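Long-range contacts in xyloglucan-specific endo-beta-1,4-glucanase BoGH9A (Bacteroides ovatus, PDB 6DHT), which hydrolyses internal beta-1,4-glucosidic linkages in the backbone of xyloglucan, releasing xyloglucan oligosaccharides: residues K405-L409 / Y453-T458; F342-S347 / E361-P367. Numbering follows the deposited sequence.

Contact 1. Residues K405-L409 / Y453-T458. With EDO (1,2-ethanediol), chain L.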
ATOM      1  N   LYS A 405     -13.598 -17.597   3.100  1.00 18.59           N
ATOM      2  CA  LYS A 405     -13.858 -16.902   4.351  1.00 18.48           C
ATOM      3  C   LYS A 405     -13.301 -17.697   5.520  1.00 19.51           C
ATOM      4  O   LYS A 405     -12.625 -17.144   6.399  1.00 19.39           O
ATOM      5  CB  LYS A 405     -15.358 -16.683   4.542  1.00 19.51           C
ATOM      6  CG  LYS A 405     -15.764 -16.134   5.908  1.00 21.08           C
ATOM      7  CD  LYS A 405     -17.242 -15.815   5.924  1.00 22.00           C
ATOM      8  CE  LYS A 405     -17.745 -15.596   7.341  1.00 24.01           C
ATOM      9  NZ  LYS A 405     -19.207 -15.367   7.376  1.00 26.36           N
ATOM     10  N   THR A 406     -13.548 -19.000   5.537  1.00 20.23           N
ATOM     11  CA  THR A 406     -13.016 -19.864   6.584  1.00 23.11           C
ATOM     12  C   THR A 406     -11.499 -19.720   6.696  1.00 22.16           C
ATOM     13  O   THR A 406     -10.965 -19.613   7.802  1.00 23.93           O
ATOM     14  CB  THR A 406     -13.412 -21.329   6.328  1.00 25.25           C
ATOM     15  OG1 THR A 406     -14.832 -21.416   6.410  1.00 26.54           O
ATOM     16  CG2 THR A 406     -12.810 -22.262   7.359  1.00 29.88           C
ATOM     17  N   GLU A 407     -10.804 -19.694   5.565  1.00 17.94           N
ATOM     18  CA  GLU A 407      -9.350 -19.575   5.579  1.00 22.41           C
ATOM     19  C   GLU A 407      -8.922 -18.200   6.058  1.00 21.06           C
ATOM     20  O   GLU A 407      -7.967 -18.092   6.833  1.00 18.83           O
ATOM     21  CB  GLU A 407      -8.749 -19.881   4.216  1.00 20.85           C
ATOM     22  CG  GLU A 407      -8.820 -21.367   3.828  1.00 24.20           C
ATOM     23  CD  GLU A 407      -8.322 -22.304   4.939  1.00 39.36           C
ATOM     24  OE1 GLU A 407      -7.224 -22.049   5.498  1.00 34.86           O
ATOM     25  OE2 GLU A 407      -9.036 -23.284   5.265  1.00 36.94           O
ATOM     26  N   LEU A 408      -9.649 -17.155   5.681  1.00 18.04           N
ATOM     27  CA  LEU A 408      -9.321 -15.812   6.177  1.00 19.00           C
ATOM     28  C   LEU A 408      -9.433 -15.764   7.699  1.00 18.23           C
ATOM     29  O   LEU A 408      -8.571 -15.182   8.402  1.00 18.23           O
ATOM     30  CB  LEU A 408     -10.232 -14.768   5.570  1.00 18.10           C
ATOM     31  CG  LEU A 408     -10.200 -13.362   6.177  1.00 18.46           C
ATOM     32  CD1 LEU A 408      -8.886 -12.695   5.975  1.00 16.16           C
ATOM     33  CD2 LEU A 408     -11.309 -12.515   5.607  1.00 20.67           C
ATOM     34  N   LEU A 409     -10.458 -16.398   8.245  1.00 16.67           N
ATOM     35  CA  LEU A 409     -10.700 -16.347   9.684  1.00 17.32           C
ATOM     36  C   LEU A 409      -9.693 -17.186  10.453  1.00 22.26           C
ATOM     37  O   LEU A 409      -9.339 -16.844  11.592  1.00 21.44           O
ATOM     38  CB  LEU A 409     -12.116 -16.794   9.995  1.00 19.63           C
ATOM     39  CG  LEU A 409     -13.155 -15.841   9.406  1.00 20.66           C
ATOM     40  CD1 LEU A 409     -14.541 -16.309   9.808  1.00 22.37           C
ATOM     41  CD2 LEU A 409     -12.951 -14.392   9.832  1.00 24.90           C
ATOM     42  N   TYR A 453     -10.796  -7.000   6.832  1.00 14.25           N
ATOM     43  CA  TYR A 453     -11.681  -7.874   6.067  1.00 15.24           C
ATOM     44  C   TYR A 453     -12.313  -8.939   6.956  1.00 16.40           C
ATOM     45  O   TYR A 453     -13.489  -9.262   6.799  1.00 14.69           O
ATOM     46  CB  TYR A 453     -10.938  -8.582   4.935  1.00 14.13           C
ATOM     47  CG  TYR A 453     -10.909  -7.808   3.627  1.00 15.45           C
ATOM     48  CD1 TYR A 453     -11.957  -7.894   2.725  1.00 15.84           C
ATOM     49  CD2 TYR A 453      -9.857  -6.967   3.325  1.00 15.74           C
ATOM     50  CE1 TYR A 453     -11.939  -7.172   1.533  1.00 16.40           C
ATOM     51  CE2 TYR A 453      -9.821  -6.243   2.143  1.00 14.73           C
ATOM     52  CZ  TYR A 453     -10.872  -6.347   1.263  1.00 15.01           C
ATOM     53  OH  TYR A 453     -10.867  -5.637   0.075  1.00 15.67           O
ATOM     54  N   ALA A 454     -11.568  -9.517   7.882  1.00 13.98           N
ATOM     55  CA  ALA A 454     -12.173 -10.499   8.795  1.00 16.27           C
ATOM     56  C   ALA A 454     -13.317  -9.898   9.631  1.00 15.11           C
ATOM     57  O   ALA A 454     -14.362 -10.560   9.843  1.00 15.55           O
ATOM     58  CB  ALA A 454     -11.118 -11.100   9.702  1.00 17.08           C
ATOM     59  N   TYR A 455     -13.172  -8.651  10.076  1.00 14.20           N
ATOM     60  CA  TYR A 455     -14.248  -7.922  10.734  1.00 15.17           C
ATOM     61  C   TYR A 455     -15.458  -7.810   9.787  1.00 16.26           C
ATOM     62  O   TYR A 455     -16.598  -8.131  10.165  1.00 15.69           O
ATOM     63  CB  TYR A 455     -13.800  -6.522  11.173  1.00 16.87           C
ATOM     64  CG  TYR A 455     -14.937  -5.649  11.603  1.00 16.59           C
ATOM     65  CD1 TYR A 455     -15.582  -5.862  12.821  1.00 16.78           C
ATOM     66  CD2 TYR A 455     -15.401  -4.631  10.787  1.00 16.64           C
ATOM     67  CE1 TYR A 455     -16.637  -5.073  13.195  1.00 19.30           C
ATOM     68  CE2 TYR A 455     -16.461  -3.843  11.155  1.00 18.05           C
ATOM     69  CZ  TYR A 455     -17.074  -4.059  12.373  1.00 22.36           C
ATOM     70  OH  TYR A 455     -18.153  -3.281  12.770  1.00 27.06           O
ATOM     71  N   LEU A 456     -15.223  -7.385   8.550  1.00 16.19           N
ATOM     72  CA  LEU A 456     -16.321  -7.195   7.615  1.00 16.46           C
ATOM     73  C   LEU A 456     -17.087  -8.494   7.362  1.00 18.93           C
ATOM     74  O   LEU A 456     -18.305  -8.463   7.160  1.00 20.00           O
ATOM     75  CB  LEU A 456     -15.810  -6.611   6.287  1.00 15.18           C
ATOM     76  CG  LEU A 456     -15.308  -5.162   6.342  1.00 16.84           C
ATOM     77  CD1 LEU A 456     -14.937  -4.747   4.922  1.00 17.28           C
ATOM     78  CD2 LEU A 456     -16.311  -4.213   6.913  1.00 17.83           C
ATOM     79  N   GLN A 457     -16.402  -9.624   7.416  1.00 15.80           N
ATOM     80  CA  GLN A 457     -17.015 -10.918   7.122  1.00 18.44           C
ATOM     81  C   GLN A 457     -17.777 -11.513   8.316  1.00 20.18           C
ATOM     82  O   GLN A 457     -18.568 -12.445   8.147  1.00 21.27           O
ATOM     83  CB  GLN A 457     -15.950 -11.904   6.664  1.00 23.23           C
ATOM     84  CG  GLN A 457     -15.352 -11.558   5.279  1.00 18.86           C
ATOM     85  CD  GLN A 457     -16.385 -11.642   4.170  1.00 23.25           C
ATOM     86  OE1 GLN A 457     -17.011 -12.672   4.005  1.00 28.66           O
ATOM     87  NE2 GLN A 457     -16.590 -10.551   3.447  1.00 24.96           N
ATOM     88  N   THR A 458     -17.563 -10.967   9.513  1.00 18.20           N
ATOM     89  CA  THR A 458     -18.084 -11.584  10.753  1.00 18.31           C
ATOM     90  C   THR A 458     -18.791 -10.634  11.696  1.00 18.35           C
ATOM     91  O   THR A 458     -19.656 -11.068  12.484  1.00 21.58           O
ATOM     92  CB  THR A 458     -16.964 -12.242  11.580  1.00 21.17           C
ATOM     93  OG1 THR A 458     -15.999 -11.249  12.004  1.00 18.82           O
ATOM     94  CG2 THR A 458     -16.273 -13.353  10.794  1.00 20.77           C
TER
HETATM   95  C1  EDO L 611     -18.719 -15.741   2.089  1.00 40.58           C
HETATM   96  O1  EDO L 611     -19.842 -16.288   1.385  1.00 44.19           O
HETATM   97  C2  EDO L 611     -18.677 -14.231   1.880  1.00 37.63           C
HETATM   98  O2  EDO L 611     -19.653 -13.617   2.729  1.00 43.16           O
HETATM   99  O   HOH W   1     -19.913 -13.415   5.431  1.00 33.05           O

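Contact 2. Residues F342-S347 / E361-P367. With EDO (1,2-ethanediol), chain M.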
ATOM      1  N   PHE A 342      -2.881 -15.936 -11.849  1.00 19.00           N
ATOM      2  CA  PHE A 342      -3.940 -16.588 -12.616  1.00 18.06           C
ATOM      3  C   PHE A 342      -5.253 -16.573 -11.812  1.00 15.89           C
ATOM      4  O   PHE A 342      -6.313 -16.247 -12.344  1.00 17.54           O
ATOM      5  CB  PHE A 342      -3.542 -18.029 -12.992  1.00 20.08           C
ATOM      6  CG  PHE A 342      -2.786 -18.144 -14.301  1.00 19.78           C
ATOM      7  CD1 PHE A 342      -3.422 -17.884 -15.494  1.00 22.63           C
ATOM      8  CD2 PHE A 342      -1.461 -18.506 -14.313  1.00 21.32           C
ATOM      9  CE1 PHE A 342      -2.752 -17.991 -16.695  1.00 23.94           C
ATOM     10  CE2 PHE A 342      -0.776 -18.623 -15.523  1.00 21.03           C
ATOM     11  CZ  PHE A 342      -1.437 -18.355 -16.710  1.00 22.22           C
ATOM     12  N   PHE A 343      -5.160 -16.853 -10.511  1.00 17.44           N
ATOM     13  CA  PHE A 343      -6.366 -16.870  -9.672  1.00 18.97           C
ATOM     14  C   PHE A 343      -7.022 -15.507  -9.613  1.00 15.49           C
ATOM     15  O   PHE A 343      -8.235 -15.366  -9.789  1.00 15.93           O
ATOM     16  CB  PHE A 343      -6.044 -17.340  -8.264  1.00 19.22           C
ATOM     17  CG  PHE A 343      -7.206 -17.268  -7.327  1.00 17.55           C
ATOM     18  CD1 PHE A 343      -8.243 -18.163  -7.460  1.00 19.84           C
ATOM     19  CD2 PHE A 343      -7.262 -16.330  -6.302  1.00 18.01           C
ATOM     20  CE1 PHE A 343      -9.316 -18.129  -6.611  1.00 17.38           C
ATOM     21  CE2 PHE A 343      -8.337 -16.294  -5.451  1.00 17.08           C
ATOM     22  CZ  PHE A 343      -9.370 -17.196  -5.599  1.00 16.93           C
ATOM     23  N   TRP A 344      -6.214 -14.485  -9.359  1.00 15.88           N
ATOM     24  CA  TRP A 344      -6.753 -13.129  -9.258  1.00 15.37           C
ATOM     25  C   TRP A 344      -7.349 -12.677 -10.602  1.00 13.98           C
ATOM     26  O   TRP A 344      -8.500 -12.219 -10.666  1.00 14.58           O
ATOM     27  CB  TRP A 344      -5.686 -12.148  -8.713  1.00 14.40           C
ATOM     28  CG  TRP A 344      -6.166 -10.740  -8.662  1.00 12.58           C
ATOM     29  CD1 TRP A 344      -7.424 -10.311  -8.380  1.00 16.64           C
ATOM     30  CD2 TRP A 344      -5.401  -9.563  -8.963  1.00 13.17           C
ATOM     31  NE1 TRP A 344      -7.507  -8.939  -8.486  1.00 13.77           N
ATOM     32  CE2 TRP A 344      -6.269  -8.454  -8.816  1.00 13.41           C
ATOM     33  CE3 TRP A 344      -4.065  -9.335  -9.306  1.00 15.20           C
ATOM     34  CZ2 TRP A 344      -5.855  -7.144  -9.047  1.00 12.89           C
ATOM     35  CZ3 TRP A 344      -3.653  -8.018  -9.526  1.00 15.56           C
ATOM     36  CH2 TRP A 344      -4.551  -6.946  -9.388  1.00 15.06           C
ATOM     37  N   ALA A 345      -6.597 -12.850 -11.685  1.00 16.03           N
ATOM     38  CA  ALA A 345      -7.106 -12.479 -12.994  1.00 16.28           C
ATOM     39  C   ALA A 345      -8.374 -13.226 -13.421  1.00 13.19           C
ATOM     40  O   ALA A 345      -9.305 -12.618 -13.896  1.00 15.32           O
ATOM     41  CB  ALA A 345      -6.024 -12.662 -14.068  1.00 17.19           C
ATOM     42  N   ALA A 346      -8.377 -14.544 -13.246  1.00 16.23           N
ATOM     43  CA  ALA A 346      -9.544 -15.329 -13.648  1.00 17.68           C
ATOM     44  C   ALA A 346     -10.737 -14.900 -12.808  1.00 16.44           C
ATOM     45  O   ALA A 346     -11.848 -14.790 -13.330  1.00 17.17           O
ATOM     46  CB  ALA A 346      -9.256 -16.798 -13.487  1.00 18.78           C
ATOM     47  N   SER A 347     -10.517 -14.657 -11.510  1.00 14.86           N
ATOM     48  CA  SER A 347     -11.612 -14.206 -10.631  1.00 15.19           C
ATOM     49  C   SER A 347     -12.197 -12.876 -11.106  1.00 15.70           C
ATOM     50  O   SER A 347     -13.408 -12.744 -11.271  1.00 16.09           O
ATOM     51  CB  SER A 347     -11.156 -14.103  -9.179  1.00 14.58           C
ATOM     52  OG  SER A 347     -10.838 -15.372  -8.659  1.00 16.09           O
ATOM     53  N   GLU A 361     -11.136 -21.549 -14.272  1.00 22.06           N
ATOM     54  CA  GLU A 361      -9.717 -21.243 -14.080  1.00 26.57           C
ATOM     55  C   GLU A 361      -9.436 -20.763 -12.656  1.00 29.47           C
ATOM     56  O   GLU A 361      -8.444 -21.160 -12.058  1.00 28.34           O
ATOM     57  CB  GLU A 361      -9.242 -20.215 -15.106  1.00 26.07           C
ATOM     58  CG  GLU A 361      -9.402 -20.647 -16.582  1.00 42.50           C
ATOM     59  CD  GLU A 361      -8.710 -21.969 -16.907  1.00 51.90           C
ATOM     60  OE1 GLU A 361      -7.465 -22.033 -16.797  1.00 48.86           O
ATOM     61  OE2 GLU A 361      -9.413 -22.943 -17.269  1.00 48.22           O
ATOM     62  N   ALA A 362     -10.315 -19.928 -12.108  1.00 22.83           N
ATOM     63  CA  ALA A 362     -10.176 -19.500 -10.713  1.00 23.16           C
ATOM     64  C   ALA A 362     -10.235 -20.665  -9.743  1.00 26.96           C
ATOM     65  O   ALA A 362      -9.436 -20.755  -8.814  1.00 26.23           O
ATOM     66  CB  ALA A 362     -11.230 -18.488 -10.355  1.00 20.38           C
ATOM     67  N   ILE A 363     -11.207 -21.548  -9.935  1.00 23.19           N
ATOM     68  CA  ILE A 363     -11.367 -22.690  -9.047  1.00 20.29           C
ATOM     69  C   ILE A 363     -10.149 -23.612  -9.104  1.00 26.62           C
ATOM     70  O   ILE A 363      -9.688 -24.090  -8.060  1.00 24.57           O
ATOM     71  CB  ILE A 363     -12.651 -23.493  -9.403  1.00 23.81           C
ATOM     72  CG1 ILE A 363     -13.888 -22.618  -9.257  1.00 32.38           C
ATOM     73  CG2 ILE A 363     -12.779 -24.734  -8.546  1.00 29.54           C
ATOM     74  CD1 ILE A 363     -14.137 -22.076  -7.878  1.00 29.57           C
ATOM     75  N   LYS A 364      -9.633 -23.858 -10.312  1.00 23.67           N
ATOM     76  CA  LYS A 364      -8.452 -24.701 -10.495  1.00 27.26           C
ATOM     77  C   LYS A 364      -7.254 -24.147  -9.732  1.00 31.45           C
ATOM     78  O   LYS A 364      -6.469 -24.905  -9.172  1.00 27.00           O
ATOM     79  CB  LYS A 364      -8.084 -24.828 -11.975  1.00 32.08           C
ATOM     80  CG  LYS A 364      -8.954 -25.785 -12.782  1.00 45.22           C
ATOM     81  CD  LYS A 364      -8.324 -26.095 -14.142  1.00 46.20           C
ATOM     82  CE  LYS A 364      -9.187 -27.054 -14.948  1.00 57.03           C
ATOM     83  NZ  LYS A 364      -8.485 -27.593 -16.146  1.00 69.17           N
ATOM     84  N   LYS A 365      -7.127 -22.824  -9.709  1.00 22.78           N
ATOM     85  CA  LYS A 365      -5.953 -22.178  -9.117  1.00 22.69           C
ATOM     86  C   LYS A 365      -6.217 -21.663  -7.704  1.00 24.88           C
ATOM     87  O   LYS A 365      -5.461 -20.836  -7.200  1.00 23.85           O
ATOM     88  CB  LYS A 365      -5.510 -21.018 -10.004  1.00 23.29           C
ATOM     89  CG  LYS A 365      -5.110 -21.436 -11.407  1.00 26.10           C
ATOM     90  CD  LYS A 365      -3.734 -22.091 -11.401  1.00 27.76           C
ATOM     91  CE  LYS A 365      -3.425 -22.815 -12.700  1.00 36.47           C
ATOM     92  NZ  LYS A 365      -3.626 -21.939 -13.866  1.00 44.58           N
ATOM     93  N   ALA A 366      -7.271 -22.133  -7.050  1.00 22.50           N
ATOM     94  CA  ALA A 366      -7.652 -21.556  -5.765  1.00 22.69           C
ATOM     95  C   ALA A 366      -6.594 -21.769  -4.690  1.00 21.25           C
ATOM     96  O   ALA A 366      -6.002 -22.843  -4.582  1.00 25.07           O
ATOM     97  CB  ALA A 366      -8.980 -22.114  -5.291  1.00 24.31           C
ATOM     98  N   PRO A 367      -6.374 -20.743  -3.860  1.00 22.80           N
ATOM     99  CA  PRO A 367      -5.484 -20.930  -2.713  1.00 25.39           C
ATOM    100  C   PRO A 367      -6.074 -21.869  -1.671  1.00 29.10           C
ATOM    101  O   PRO A 367      -7.290 -21.925  -1.515  1.00 29.39           O
ATOM    102  CB  PRO A 367      -5.366 -19.525  -2.124  1.00 21.25           C
ATOM    103  CG  PRO A 367      -6.645 -18.875  -2.493  1.00 21.64           C
ATOM    104  CD  PRO A 367      -7.054 -19.439  -3.832  1.00 22.53           C
TER
HETATM  105  C1  EDO M 612     -10.871 -23.188  -1.028  1.00 37.12           C
HETATM  106  O1  EDO M 612      -9.753 -23.476  -1.879  1.00 40.41           O
HETATM  107  C2  EDO M 612     -10.425 -23.223   0.430  1.00 40.37           C
HETATM  108  O2  EDO M 612      -9.242 -22.425   0.587  1.00 49.82           O

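Contact 1. Residues K405-L409 / Y453-T458
Two helical segments, K405-L409 and Y453-T458, pass with their axes 10.0 Å apart at closest approach and their N-to-C directions 127° apart, and bury 305 Å² in all. Apolar packing fills the crossing. L408, whose CA-to-CB bond points toward the other helix, brings CD2 to 4.0 Å from Y453 CB, 3.8 Å from A454 N and 4.2 Å from Q457 CG. L409 CD2 lies 3.8 Å from A454 CB; the small side chain of A454 lets the backbones close in, with the CA atoms of L409 and A454 6.1 Å apart. L409 CD1 also meets T458 CG2 at 3.6 Å.

Polar contacts across the segments collect at K405. Its all-t side chain extends across to the 453-458 segment, where NZ donates to Q457 O at 3.1 Å. A water accepts from K405 NZ at 2.8 Å and donates weakly to Q457 OE1 at 3.3 Å, while Q457 NE2 bonds L387 O. Within 453-458, T458 OG1 donates a hydrogen bond to A454 O at 2.8 Å.

The contact joins helices 395-416 and 439-458 of the helical domain, which in family 9 glycoside hydrolases is an (alpha/alpha)6 barrel, here away from the catalytic residues.

Contact 2. Residues F342-S347 / E361-P367
No hydrogen bond joins F342-S347 to E361-P367; they meet through apolar, CH-pi and cation-pi contacts that depend on the rotamers of F343 and K365. F343, with chi1 in t (175°), lays its ring beside the end of the second helix: P367 CD sits over one face, 3.6 Å from the F343 ring centroid and 10° off the normal, a CH-pi contact, while A362 O approaches the ring edge, 3.2 Å from F343 CD1. K365, the first residue to leave helical phi/psi, bends through m, m, t and p so that NZ lies 4.3 Å from the F342 ring centroid, 27° off the normal, in a cation-pi contact. A346 CB and A362 CB meet at 4.1 Å. The m rotamer of S347 returns OG to F343 O at 2.8 Å, leaving OG 3.6 Å from A362 CB. Around this pair, Y304 of helix 292-309 touches F342, A346 and E361, F400 of helix 395-416 touches F343 and A366, and F379 and I383 of helix 379-386 pack on P367.

In the fold
Both contacts lie in the glycosyl hydrolase family 9 region and follow one another along the chain without nesting or crossing. Contact 2 comes first: helix 339-353 is followed by helix 356-364, and the contact closes a short loop with 13 residues between its segments, 11 of them helical. The chain then runs through helix 379-386 into helix 395-416, where contact 1 opens; it closes on helix 439-458 after 43 intervening residues. The centres of contacts 1 and 2 are 19 Å apart, and the two do not touch directly. Helix 395-416 links them, carrying K405-L409 of contact 1 and F400, which packs against F343, I363 and A366 of contact 2.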